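Local coordinates for protein tyrocidine synthase 2 (Brevibacillus parabrevis, PDB 6TA8) that belongs to the nonribosomal peptide synthetases, large multidomain proteins, and is seen here as a condensation domain built of two lobes, at residues P381-N386 with F419-S424; I300-H305 with S325-V330; T252-L257 with R433-Y438. One frame throughout, in Å; residues are numbered along the deposited sequence.

Contact 1 of 3, residues P381-N386 with F419-S424; sequences PEISFN and FLLDIS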
ATOM      1  N   PRO A 381      17.146  -3.741   1.357  1.00 45.47           N
ATOM      2  CA  PRO A 381      16.552  -4.261   0.123  1.00 46.66           C
ATOM      3  C   PRO A 381      16.401  -3.164  -0.917  1.00 44.79           C
ATOM      4  O   PRO A 381      16.111  -2.010  -0.594  1.00 44.63           O
ATOM      5  CB  PRO A 381      15.183  -4.793   0.577  1.00 43.14           C
ATOM      6  CG  PRO A 381      15.240  -4.836   2.076  1.00 49.07           C
ATOM      7  CD  PRO A 381      16.192  -3.755   2.477  1.00 57.92           C
ATOM      8  N   GLU A 382      16.612  -3.535  -2.180  1.00 40.40           N
ATOM      9  CA  GLU A 382      16.470  -2.609  -3.292  1.00 48.05           C
ATOM     10  C   GLU A 382      15.218  -2.855  -4.122  1.00 49.36           C
ATOM     11  O   GLU A 382      14.906  -2.038  -4.996  1.00 45.84           O
ATOM     12  CB  GLU A 382      17.706  -2.672  -4.201  1.00 43.44           C
ATOM     13  CG  GLU A 382      18.892  -1.878  -3.676  1.00 52.89           C
ATOM     14  CD  GLU A 382      20.172  -2.166  -4.433  1.00 59.24           C
ATOM     15  OE1 GLU A 382      20.376  -3.329  -4.837  1.00 61.24           O
ATOM     16  OE2 GLU A 382      20.977  -1.228  -4.622  1.00 67.89           O
ATOM     17  N   ILE A 383      14.500  -3.947  -3.876  1.00 44.00           N
ATOM     18  CA  ILE A 383      13.236  -4.237  -4.540  1.00 40.02           C
ATOM     19  C   ILE A 383      12.136  -4.256  -3.490  1.00 43.96           C
ATOM     20  O   ILE A 383      12.313  -4.816  -2.403  1.00 49.76           O
ATOM     21  CB  ILE A 383      13.281  -5.579  -5.300  1.00 47.85           C
ATOM     22  CG1 ILE A 383      14.508  -5.642  -6.210  1.00 44.84           C
ATOM     23  CG2 ILE A 383      12.005  -5.781  -6.104  1.00 44.17           C
ATOM     24  CD1 ILE A 383      14.651  -6.963  -6.932  1.00 46.88           C
ATOM     25  N   SER A 384      11.005  -3.639  -3.815  1.00 45.32           N
ATOM     26  CA  SER A 384       9.832  -3.632  -2.954  1.00 45.30           C
ATOM     27  C   SER A 384       8.703  -4.384  -3.642  1.00 48.15           C
ATOM     28  O   SER A 384       8.428  -4.153  -4.824  1.00 55.90           O
ATOM     29  CB  SER A 384       9.398  -2.201  -2.626  1.00 48.49           C
ATOM     30  OG  SER A 384       8.281  -2.195  -1.754  1.00 52.76           O
ATOM     31  N   PHE A 385       8.058  -5.284  -2.904  1.00 40.58           N
ATOM     32  CA  PHE A 385       6.930  -6.054  -3.407  1.00 43.39           C
ATOM     33  C   PHE A 385       5.710  -5.805  -2.533  1.00 46.08           C
ATOM     34  O   PHE A 385       5.828  -5.652  -1.313  1.00 50.18           O
ATOM     35  CB  PHE A 385       7.247  -7.552  -3.448  1.00 48.18           C
ATOM     36  CG  PHE A 385       6.262  -8.358  -4.245  1.00 51.16           C
ATOM     37  CD1 PHE A 385       6.421  -8.519  -5.612  1.00 46.02           C
ATOM     38  CD2 PHE A 385       5.171  -8.952  -3.630  1.00 44.50           C
ATOM     39  CE1 PHE A 385       5.515  -9.258  -6.347  1.00 49.61           C
ATOM     40  CE2 PHE A 385       4.261  -9.692  -4.360  1.00 39.71           C
ATOM     41  CZ  PHE A 385       4.435  -9.845  -5.720  1.00 48.55           C
ATOM     42  N   ASN A 386       4.539  -5.769  -3.164  1.00 54.70           N
ATOM     43  CA  ASN A 386       3.286  -5.514  -2.460  1.00 48.60           C
ATOM     44  C   ASN A 386       2.146  -6.110  -3.269  1.00 50.52           C
ATOM     45  O   ASN A 386       1.937  -5.722  -4.422  1.00 52.26           O
ATOM     46  CB  ASN A 386       3.068  -4.013  -2.247  1.00 52.80           C
ATOM     47  CG  ASN A 386       1.780  -3.710  -1.505  1.00 59.12           C
ATOM     48  OD1 ASN A 386       1.261  -4.551  -0.771  1.00 63.41           O
ATOM     49  ND2 ASN A 386       1.260  -2.503  -1.692  1.00 61.27           N
ATOM     50  N   PHE A 419      13.104   2.992  -3.286  1.00 43.90           N
ATOM     51  CA  PHE A 419      13.458   1.663  -3.759  1.00 40.35           C
ATOM     52  C   PHE A 419      13.869   1.715  -5.224  1.00 45.48           C
ATOM     53  O   PHE A 419      13.319   2.496  -6.008  1.00 55.11           O
ATOM     54  CB  PHE A 419      12.293   0.690  -3.573  1.00 39.90           C
ATOM     55  CG  PHE A 419      11.950   0.434  -2.137  1.00 48.77           C
ATOM     56  CD1 PHE A 419      12.743  -0.394  -1.361  1.00 43.76           C
ATOM     57  CD2 PHE A 419      10.841   1.030  -1.556  1.00 50.56           C
ATOM     58  CE1 PHE A 419      12.435  -0.629  -0.036  1.00 47.10           C
ATOM     59  CE2 PHE A 419      10.527   0.798  -0.232  1.00 53.91           C
ATOM     60  CZ  PHE A 419      11.325  -0.033   0.530  1.00 56.17           C
ATOM     61  N   LEU A 420      14.841   0.875  -5.582  1.00 40.08           N
ATOM     62  CA  LEU A 420      15.300   0.814  -6.964  1.00 43.05           C
ATOM     63  C   LEU A 420      14.221   0.266  -7.890  1.00 44.89           C
ATOM     64  O   LEU A 420      14.147   0.664  -9.058  1.00 49.73           O
ATOM     65  CB  LEU A 420      16.565  -0.039  -7.050  1.00 51.93           C
ATOM     66  CG  LEU A 420      17.330  -0.042  -8.371  1.00 53.41           C
ATOM     67  CD1 LEU A 420      18.779   0.335  -8.128  1.00 54.49           C
ATOM     68  CD2 LEU A 420      17.234  -1.409  -9.022  1.00 52.65           C
ATOM     69  N   LEU A 421      13.382  -0.639  -7.392  1.00 47.53           N
ATOM     70  CA  LEU A 421      12.293  -1.214  -8.169  1.00 42.36           C
ATOM     71  C   LEU A 421      11.092  -1.425  -7.261  1.00 47.93           C
ATOM     72  O   LEU A 421      11.217  -2.050  -6.204  1.00 46.85           O
ATOM     73  CB  LEU A 421      12.703  -2.546  -8.809  1.00 42.64           C
ATOM     74  CG  LEU A 421      13.768  -2.525  -9.905  1.00 49.77           C
ATOM     75  CD1 LEU A 421      14.140  -3.944 -10.306  1.00 41.37           C
ATOM     76  CD2 LEU A 421      13.292  -1.728 -11.112  1.00 46.08           C
ATOM     77  N   ASP A 422       9.940  -0.902  -7.670  1.00 46.85           N
ATOM     78  CA  ASP A 422       8.682  -1.117  -6.964  1.00 47.70           C
ATOM     79  C   ASP A 422       7.815  -2.052  -7.795  1.00 45.08           C
ATOM     80  O   ASP A 422       7.406  -1.700  -8.906  1.00 49.97           O
ATOM     81  CB  ASP A 422       7.955   0.202  -6.707  1.00 51.38           C
ATOM     82  CG  ASP A 422       6.568  -0.004  -6.124  1.00 68.09           C
ATOM     83  OD1 ASP A 422       5.747   0.934  -6.187  1.00 73.01           O
ATOM     84  OD2 ASP A 422       6.299  -1.109  -5.601  1.00 73.56           O
ATOM     85  N   ILE A 423       7.538  -3.233  -7.255  1.00 44.81           N
ATOM     86  CA  ILE A 423       6.768  -4.258  -7.946  1.00 44.31           C
ATOM     87  C   ILE A 423       5.456  -4.440  -7.195  1.00 47.03           C
ATOM     88  O   ILE A 423       5.445  -4.892  -6.043  1.00 50.74           O
ATOM     89  CB  ILE A 423       7.540  -5.580  -8.048  1.00 36.05           C
ATOM     90  CG1 ILE A 423       8.860  -5.361  -8.793  1.00 38.62           C
ATOM     91  CG2 ILE A 423       6.698  -6.637  -8.744  1.00 36.09           C
ATOM     92  CD1 ILE A 423       9.702  -6.607  -8.921  1.00 47.44           C
ATOM     93  N   SER A 424       4.351  -4.088  -7.843  1.00 41.25           N
ATOM     94  CA  SER A 424       3.021  -4.232  -7.277  1.00 38.67           C
ATOM     95  C   SER A 424       2.281  -5.371  -7.967  1.00 40.15           C
ATOM     96  O   SER A 424       2.631  -5.791  -9.072  1.00 39.27           O
ATOM     97  CB  SER A 424       2.222  -2.930  -7.407  1.00 49.73           C
ATOM     98  OG  SER A 424       2.801  -1.897  -6.628  1.00 55.27           O
TER

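Contact 2 of 3, residues I300-H305 with S325-V330; sequences INLEGH and SQYPVV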
ATOM      1  N   ILE A 300      14.206  -8.770  -0.728  1.00 48.46           N
ATOM      2  CA  ILE A 300      13.013  -8.043  -1.145  1.00 42.58           C
ATOM      3  C   ILE A 300      12.402  -7.358   0.069  1.00 45.45           C
ATOM      4  O   ILE A 300      12.396  -7.917   1.173  1.00 48.61           O
ATOM      5  CB  ILE A 300      11.991  -8.983  -1.815  1.00 44.28           C
ATOM      6  CG1 ILE A 300      12.673  -9.839  -2.884  1.00 51.16           C
ATOM      7  CG2 ILE A 300      10.841  -8.192  -2.421  1.00 49.58           C
ATOM      8  CD1 ILE A 300      13.112  -9.060  -4.101  1.00 41.84           C
ATOM      9  N   ASN A 301      11.890  -6.145  -0.138  1.00 47.42           N
ATOM     10  CA  ASN A 301      11.174  -5.404   0.901  1.00 45.00           C
ATOM     11  C   ASN A 301       9.686  -5.670   0.716  1.00 48.29           C
ATOM     12  O   ASN A 301       8.980  -4.936   0.023  1.00 45.98           O
ATOM     13  CB  ASN A 301      11.502  -3.918   0.827  1.00 49.58           C
ATOM     14  CG  ASN A 301      10.921  -3.129   1.985  1.00 50.50           C
ATOM     15  OD1 ASN A 301       9.703  -3.009   2.121  1.00 54.48           O
ATOM     16  ND2 ASN A 301      11.792  -2.577   2.822  1.00 54.02           N
ATOM     17  N   LEU A 302       9.203  -6.737   1.346  1.00 38.90           N
ATOM     18  CA  LEU A 302       7.807  -7.127   1.207  1.00 43.46           C
ATOM     19  C   LEU A 302       6.942  -6.381   2.214  1.00 42.02           C
ATOM     20  O   LEU A 302       7.343  -6.169   3.362  1.00 44.58           O
ATOM     21  CB  LEU A 302       7.657  -8.638   1.391  1.00 41.67           C
ATOM     22  CG  LEU A 302       6.250  -9.213   1.216  1.00 50.11           C
ATOM     23  CD1 LEU A 302       5.908  -9.385  -0.254  1.00 51.58           C
ATOM     24  CD2 LEU A 302       6.127 -10.541   1.933  1.00 51.71           C
ATOM     25  N   GLU A 303       5.753  -5.980   1.776  1.00 48.87           N
ATOM     26  CA  GLU A 303       4.826  -5.222   2.603  1.00 49.63           C
ATOM     27  C   GLU A 303       3.624  -6.083   2.966  1.00 49.89           C
ATOM     28  O   GLU A 303       3.069  -6.782   2.113  1.00 54.27           O
ATOM     29  CB  GLU A 303       4.363  -3.952   1.885  1.00 45.57           C
ATOM     30  CG  GLU A 303       5.496  -3.023   1.474  1.00 55.79           C
ATOM     31  CD  GLU A 303       4.998  -1.725   0.866  1.00 62.02           C
ATOM     32  OE1 GLU A 303       3.803  -1.649   0.513  1.00 53.59           O
ATOM     33  OE2 GLU A 303       5.806  -0.779   0.744  1.00 59.13           O
ATOM     34  N   GLY A 304       3.229  -6.029   4.241  1.00 38.67           N
ATOM     35  CA  GLY A 304       2.077  -6.751   4.728  1.00 34.49           C
ATOM     36  C   GLY A 304       1.019  -5.800   5.263  1.00 38.23           C
ATOM     37  O   GLY A 304       1.255  -4.597   5.440  1.00 51.84           O
ATOM     38  N   HIS A 305      -0.166  -6.359   5.524  1.00 36.92           N
ATOM     39  CA  HIS A 305      -1.278  -5.544   6.006  1.00 44.56           C
ATOM     40  C   HIS A 305      -0.970  -4.917   7.358  1.00 43.69           C
ATOM     41  O   HIS A 305      -1.430  -3.805   7.645  1.00 41.62           O
ATOM     42  CB  HIS A 305      -2.553  -6.385   6.087  1.00 48.57           C
ATOM     43  CG  HIS A 305      -3.117  -6.759   4.753  1.00 56.56           C
ATOM     44  ND1 HIS A 305      -4.332  -7.394   4.611  1.00 59.71           N
ATOM     45  CD2 HIS A 305      -2.633  -6.589   3.499  1.00 52.60           C
ATOM     46  CE1 HIS A 305      -4.572  -7.599   3.328  1.00 60.29           C
ATOM     47  NE2 HIS A 305      -3.557  -7.120   2.632  1.00 57.87           N
ATOM     48  N   SER A 325       3.230  -2.804   7.163  1.00 46.89           N
ATOM     49  CA  SER A 325       4.410  -3.349   7.820  1.00 48.92           C
ATOM     50  C   SER A 325       5.412  -3.783   6.760  1.00 45.23           C
ATOM     51  O   SER A 325       5.064  -4.534   5.842  1.00 45.73           O
ATOM     52  CB  SER A 325       4.044  -4.532   8.718  1.00 48.79           C
ATOM     53  OG  SER A 325       3.790  -5.695   7.948  1.00 48.03           O
ATOM     54  N   GLN A 326       6.647  -3.310   6.885  1.00 43.03           N
ATOM     55  CA  GLN A 326       7.717  -3.638   5.957  1.00 47.75           C
ATOM     56  C   GLN A 326       8.748  -4.519   6.647  1.00 45.05           C
ATOM     57  O   GLN A 326       9.097  -4.290   7.809  1.00 38.72           O
ATOM     58  CB  GLN A 326       8.387  -2.371   5.416  1.00 43.36           C
ATOM     59  CG  GLN A 326       7.503  -1.547   4.492  1.00 51.67           C
ATOM     60  CD  GLN A 326       8.147  -0.235   4.087  1.00 54.83           C
ATOM     61  OE1 GLN A 326       8.954   0.329   4.826  1.00 50.53           O
ATOM     62  NE2 GLN A 326       7.790   0.260   2.907  1.00 55.73           N
ATOM     63  N   TYR A 327       9.236  -5.529   5.923  1.00 41.32           N
ATOM     64  CA  TYR A 327      10.220  -6.450   6.473  1.00 42.37           C
ATOM     65  C   TYR A 327      10.951  -7.130   5.333  1.00 40.39           C
ATOM     66  O   TYR A 327      10.316  -7.479   4.330  1.00 40.66           O
ATOM     67  CB  TYR A 327       9.563  -7.498   7.381  1.00 44.46           C
ATOM     68  CG  TYR A 327       8.453  -8.291   6.730  1.00 42.61           C
ATOM     69  CD1 TYR A 327       7.177  -7.760   6.601  1.00 41.30           C
ATOM     70  CD2 TYR A 327       8.675  -9.579   6.260  1.00 45.10           C
ATOM     71  CE1 TYR A 327       6.159  -8.479   6.012  1.00 42.16           C
ATOM     72  CE2 TYR A 327       7.659 -10.310   5.670  1.00 44.84           C
ATOM     73  CZ  TYR A 327       6.403  -9.753   5.551  1.00 45.35           C
ATOM     74  OH  TYR A 327       5.384 -10.470   4.969  1.00 50.17           O
ATOM     75  N   PRO A 328      12.262  -7.336   5.442  1.00 39.95           N
ATOM     76  CA  PRO A 328      13.006  -7.957   4.342  1.00 37.26           C
ATOM     77  C   PRO A 328      12.797  -9.463   4.285  1.00 47.18           C
ATOM     78  O   PRO A 328      12.719 -10.145   5.309  1.00 46.20           O
ATOM     79  CB  PRO A 328      14.464  -7.611   4.669  1.00 42.63           C
ATOM     80  CG  PRO A 328      14.485  -7.491   6.154  1.00 43.49           C
ATOM     81  CD  PRO A 328      13.143  -6.933   6.553  1.00 44.34           C
ATOM     82  N   VAL A 329      12.707  -9.976   3.060  1.00 48.71           N
ATOM     83  CA  VAL A 329      12.584 -11.403   2.791  1.00 45.03           C
ATOM     84  C   VAL A 329      13.750 -11.811   1.903  1.00 54.26           C
ATOM     85  O   VAL A 329      14.050 -11.131   0.914  1.00 45.98           O
ATOM     86  CB  VAL A 329      11.236 -11.744   2.127  1.00 50.62           C
ATOM     87  CG1 VAL A 329      11.194 -13.208   1.713  1.00 48.02           C
ATOM     88  CG2 VAL A 329      10.085 -11.419   3.067  1.00 47.03           C
ATOM     89  N   VAL A 330      14.408 -12.912   2.256  1.00 48.31           N
ATOM     90  CA  VAL A 330      15.599 -13.381   1.558  1.00 50.24           C
ATOM     91  C   VAL A 330      15.203 -14.564   0.685  1.00 58.31           C
ATOM     92  O   VAL A 330      14.911 -15.654   1.189  1.00 54.37           O
ATOM     93  CB  VAL A 330      16.713 -13.760   2.543  1.00 42.04           C
ATOM     94  CG1 VAL A 330      17.927 -14.289   1.795  1.00 39.99           C
ATOM     95  CG2 VAL A 330      17.083 -12.558   3.392  1.00 43.67           C
TER
HETATM   96  O   HOH W   1       3.162  -9.906   3.230  1.00 42.21           O

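Contact 3 of 3, residues T252-L257 with R433-Y438; sequences TLSFAL and RISVGY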
ATOM      1  N   THR A 252       6.561   3.334 -15.461  1.00 47.80           N
ATOM      2  CA  THR A 252       5.960   2.065 -15.070  1.00 51.30           C
ATOM      3  C   THR A 252       5.768   1.189 -16.297  1.00 52.97           C
ATOM      4  O   THR A 252       5.276   1.656 -17.329  1.00 48.35           O
ATOM      5  CB  THR A 252       4.614   2.273 -14.365  1.00 53.52           C
ATOM      6  OG1 THR A 252       3.679   2.857 -15.283  1.00 63.02           O
ATOM      7  CG2 THR A 252       4.774   3.184 -13.156  1.00 51.65           C
ATOM      8  N   LEU A 253       6.153  -0.079 -16.177  1.00 50.17           N
ATOM      9  CA  LEU A 253       5.930  -1.087 -17.205  1.00 43.10           C
ATOM     10  C   LEU A 253       5.052  -2.177 -16.608  1.00 54.04           C
ATOM     11  O   LEU A 253       5.421  -2.794 -15.602  1.00 46.96           O
ATOM     12  CB  LEU A 253       7.253  -1.667 -17.707  1.00 47.01           C
ATOM     13  CG  LEU A 253       7.176  -2.664 -18.867  1.00 55.78           C
ATOM     14  CD1 LEU A 253       8.325  -2.449 -19.838  1.00 56.42           C
ATOM     15  CD2 LEU A 253       7.174  -4.094 -18.360  1.00 52.92           C
ATOM     16  N   SER A 254       3.897  -2.416 -17.224  1.00 58.94           N
ATOM     17  CA  SER A 254       2.907  -3.338 -16.692  1.00 50.11           C
ATOM     18  C   SER A 254       2.629  -4.461 -17.682  1.00 53.73           C
ATOM     19  O   SER A 254       2.670  -4.266 -18.900  1.00 56.39           O
ATOM     20  CB  SER A 254       1.595  -2.612 -16.362  1.00 56.33           C
ATOM     21  OG  SER A 254       1.828  -1.478 -15.546  1.00 62.03           O
ATOM     22  N   PHE A 255       2.346  -5.644 -17.139  1.00 51.41           N
ATOM     23  CA  PHE A 255       1.863  -6.770 -17.924  1.00 50.56           C
ATOM     24  C   PHE A 255       0.734  -7.445 -17.159  1.00 52.98           C
ATOM     25  O   PHE A 255       0.709  -7.439 -15.926  1.00 58.86           O
ATOM     26  CB  PHE A 255       2.984  -7.774 -18.248  1.00 50.83           C
ATOM     27  CG  PHE A 255       3.391  -8.646 -17.087  1.00 52.88           C
ATOM     28  CD1 PHE A 255       2.796  -9.883 -16.885  1.00 51.95           C
ATOM     29  CD2 PHE A 255       4.388  -8.240 -16.216  1.00 56.50           C
ATOM     30  CE1 PHE A 255       3.175 -10.687 -15.826  1.00 49.44           C
ATOM     31  CE2 PHE A 255       4.773  -9.042 -15.157  1.00 50.37           C
ATOM     32  CZ  PHE A 255       4.165 -10.266 -14.962  1.00 53.82           C
ATOM     33  N   ALA A 256      -0.205  -8.022 -17.903  1.00 50.67           N
ATOM     34  CA  ALA A 256      -1.382  -8.646 -17.321  1.00 50.77           C
ATOM     35  C   ALA A 256      -1.545 -10.057 -17.866  1.00 53.89           C
ATOM     36  O   ALA A 256      -1.048 -10.394 -18.944  1.00 55.65           O
ATOM     37  CB  ALA A 256      -2.650  -7.828 -17.601  1.00 58.39           C
ATOM     38  N   LEU A 257      -2.251 -10.881 -17.100  1.00 59.76           N
ATOM     39  CA  LEU A 257      -2.580 -12.241 -17.498  1.00 58.54           C
ATOM     40  C   LEU A 257      -4.038 -12.319 -17.932  1.00 53.81           C
ATOM     41  O   LEU A 257      -4.882 -11.545 -17.474  1.00 57.67           O
ATOM     42  CB  LEU A 257      -2.326 -13.225 -16.352  1.00 55.70           C
ATOM     43  CG  LEU A 257      -0.897 -13.321 -15.813  1.00 53.21           C
ATOM     44  CD1 LEU A 257      -0.792 -14.437 -14.786  1.00 53.73           C
ATOM     45  CD2 LEU A 257       0.095 -13.537 -16.944  1.00 51.68           C
ATOM     46  N   ARG A 433      -2.594  -8.369 -12.684  1.00 51.63           N
ATOM     47  CA  ARG A 433      -1.815  -7.367 -13.401  1.00 54.19           C
ATOM     48  C   ARG A 433      -0.643  -6.928 -12.536  1.00 48.31           C
ATOM     49  O   ARG A 433      -0.842  -6.388 -11.443  1.00 53.13           O
ATOM     50  CB  ARG A 433      -2.690  -6.172 -13.784  1.00 54.94           C
ATOM     51  CG  ARG A 433      -3.979  -6.573 -14.485  1.00 62.80           C
ATOM     52  CD  ARG A 433      -4.654  -5.399 -15.170  1.00 76.23           C
ATOM     53  NE  ARG A 433      -5.460  -4.615 -14.241  1.00 78.97           N
ATOM     54  CZ  ARG A 433      -5.184  -3.365 -13.885  1.00 79.95           C
ATOM     55  NH1 ARG A 433      -5.976  -2.729 -13.033  1.00 80.06           N
ATOM     56  NH2 ARG A 433      -4.119  -2.750 -14.382  1.00 80.65           N
ATOM     57  N   ILE A 434       0.570  -7.158 -13.030  1.00 41.49           N
ATOM     58  CA  ILE A 434       1.799  -6.792 -12.335  1.00 40.67           C
ATOM     59  C   ILE A 434       2.328  -5.496 -12.925  1.00 48.08           C
ATOM     60  O   ILE A 434       2.257  -5.277 -14.141  1.00 49.70           O
ATOM     61  CB  ILE A 434       2.850  -7.914 -12.441  1.00 44.84           C
ATOM     62  CG1 ILE A 434       2.216  -9.276 -12.145  1.00 52.68           C
ATOM     63  CG2 ILE A 434       4.023  -7.640 -11.510  1.00 47.75           C
ATOM     64  CD1 ILE A 434       1.748  -9.442 -10.719  1.00 47.07           C
ATOM     65  N   SER A 435       2.861  -4.630 -12.065  1.00 45.51           N
ATOM     66  CA  SER A 435       3.424  -3.352 -12.480  1.00 45.66           C
ATOM     67  C   SER A 435       4.772  -3.160 -11.803  1.00 47.60           C
ATOM     68  O   SER A 435       4.900  -3.384 -10.596  1.00 49.73           O
ATOM     69  CB  SER A 435       2.483  -2.194 -12.133  1.00 44.25           C
ATOM     70  OG  SER A 435       1.202  -2.393 -12.706  1.00 53.00           O
ATOM     71  N   VAL A 436       5.770  -2.748 -12.581  1.00 45.57           N
ATOM     72  CA  VAL A 436       7.125  -2.531 -12.087  1.00 42.55           C
ATOM     73  C   VAL A 436       7.464  -1.058 -12.265  1.00 45.70           C
ATOM     74  O   VAL A 436       7.459  -0.547 -13.392  1.00 40.88           O
ATOM     75  CB  VAL A 436       8.148  -3.418 -12.814  1.00 42.52           C
ATOM     76  CG1 VAL A 436       9.530  -3.249 -12.198  1.00 37.07           C
ATOM     77  CG2 VAL A 436       7.713  -4.875 -12.773  1.00 48.95           C
ATOM     78  N   GLY A 437       7.758  -0.381 -11.157  1.00 46.12           N
ATOM     79  CA  GLY A 437       8.126   1.023 -11.185  1.00 42.39           C
ATOM     80  C   GLY A 437       9.635   1.186 -11.139  1.00 44.28           C
ATOM     81  O   GLY A 437      10.312   0.579 -10.306  1.00 45.44           O
ATOM     82  N   TYR A 438      10.150   2.014 -12.044  1.00 45.44           N
ATOM     83  CA  TYR A 438      11.581   2.248 -12.160  1.00 41.06           C
ATOM     84  C   TYR A 438      11.823   3.701 -12.542  1.00 45.18           C
ATOM     85  O   TYR A 438      10.899   4.436 -12.898  1.00 47.47           O
ATOM     86  CB  TYR A 438      12.221   1.308 -13.191  1.00 43.70           C
ATOM     87  CG  TYR A 438      11.780   1.576 -14.614  1.00 41.05           C
ATOM     88  CD1 TYR A 438      10.585   1.063 -15.099  1.00 39.18           C
ATOM     89  CD2 TYR A 438      12.558   2.345 -15.472  1.00 50.36           C
ATOM     90  CE1 TYR A 438      10.176   1.307 -16.396  1.00 45.70           C
ATOM     91  CE2 TYR A 438      12.157   2.596 -16.771  1.00 48.70           C
ATOM     92  CZ  TYR A 438      10.967   2.073 -17.228  1.00 48.28           C
ATOM     93  OH  TYR A 438      10.563   2.319 -18.520  1.00 46.95           O
TER

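Contact 1 of 3, residues P381-N386 with F419-S424
I383 to N386 pair with L421 to S424 as neighbouring parallel strands inside the six-stranded mixed sheet of the condensation domain; the strand axes come within 4.8 Å and run 15° apart.

Backbone hydrogen bonds set the register. In the alternating parallel pattern, S384 uses both its polar backbone atoms on this side: S384 N donates to L421 O, and S384 O accepts from I423 N at 2.7 Å. Flanking bonds from L421 N to E382 O and from N386 N to I423 O are more bent, the latter the more so. I423 O also receives the CA-H of F385, with CA and O 3.2 Å apart.

Apolar contacts occupy the face that carries I383, F385, L421 and I423. I423 sends its two branches to different partners: CD1 reaches I383 CG2 at 3.7 Å, while CG2 lies against F385 CD1 and CE1. Helix 277-293 covers this face, L285 touching both F385 and I423.

On the other face the contact is CH-pi. F419, just ahead of its strand, has CG anti to the carbonyl carbon (chi1 -66°), which swings the ring across to S384. S384 CB sits over the ring face, 3.8 Å from the F419 centroid and 15° off the normal. P381 O meets the rim of the same ring near its plane, 3.8 Å from F419 CD1.

Contact 2 of 3, residues I300-H305 with S325-V330
L302 and Y327 face each other as an antiparallel hydrogen-bonded pair, and their side chains run alongside one another in the same direction. Y327 leaves its backbone with CG between N and the carbonyl carbon (chi1 55°), a setting that folds the ring back over the neighbouring strand. From CB outward, the ring first meets L302 O, which lies over one of its faces, 3.6 Å from Y327 CD1, with CG and CE1 a little farther off. Farther round the ring, CE2 and CZ meet L302 CD2, with Y327 CZ 3.7 Å from L302 CD2. At the tip, Y327 OH comes close to L302 CD2 and is hydrogen-bonded to a water, which in turn makes a weak bond to E303 O. L302 CB meets V329 CG2, extending the apolar patch along this face.

The opposite face carries polar groups. E303 and Q326 extend side by side, and Q326 NE2 donates to E303 OE2 at 3.1 Å; the carboxylate oxygen lies in the amide plane, but the donor stands 36° out of the carboxylate plane. N301 OD1 rests on the aliphatic part of Q326, 3.5 Å from Q326 CG, with the two amide planes nearly perpendicular. This oxygen is buried without a hydrogen-bonding partner in the model, as is S325 OG. Helix 39-46 covers Q326 through I40 and W43.

Paired backbone bonds join I300 with V329 and G304 with S325; that from I300 N to V329 O is nearly straight. The strand axes nevertheless lie 135° apart, well short of antiparallel alignment. This is a strongly twisted antiparallel strand pair at the margin of the mixed sheet of the condensation domain, strand 325-332 being outermost within the chain.

Contact 3 of 3, residues T252-L257 with R433-Y438
T252 to A256 and R433 to Y438 run antiparallel, their axes 4.7 Å apart at closest approach and 165° between directions, and form one margin of the mixed sheet of the condensation domain, with strand 250-256 outermost. Two reciprocal pairs of hydrogen bonds fix the register: L253 with V436, and F255 with I434, where I434 N lies 2.9 Å from F255 O. Between them S254 and S435 make a non-hydrogen-bonded pair, their CA atoms 4.2 Å apart.

F255 carries the apolar side of the contact. With CG between its backbone N and carbonyl carbon (chi1 75°), the ring stands beside I434 and points the same way; F255 CE2 meets I434 CB at 3.5 Å, and CZ meets I434 CG1. I434 also touches Y455 of helix 445-466, which packs on this face. Farther along, Y438 CE1 makes a looser contact with L253 CB at 4.4 Å, and the ring presents its edge to L253 N.

The other face is more polar and lies nearer solvent, with T252 and S254 exposed. A256 CB rests against the aliphatic base of R433, 3.6 Å from R433 CG; beyond it the arginine chain bends and leads away from A256, and its NH1 makes a long, weak ion pair with E428. Between the paired serines, S254 OG and S435 OG are hydrogen-bonded at 3.0 Å, and either hydroxyl could be the donor.

All three contacts belong to one six-stranded mixed sheet, ordered 250-256, 431-439, 421-428, 383-390, 297-304, 325-332. Contacts 3 and 2 pair the strands at its two margins, and contact 1 pairs the central two. The centre of contact 1 lies about 10 Å from that of contact 2 and about 12 Å from that of contact 3; the centres of contacts 2 and 3 are about 19 Å apart, and these two do not touch. Probable hydrogen bonds I383 O to N301 N and D422 O to G437 N join the neighbours. Contact 2 closes before contact 1 opens, both nested within contact 3's loop. The sheet's first-in-chain strand, 250-256, thus lies beside its last, 431-439.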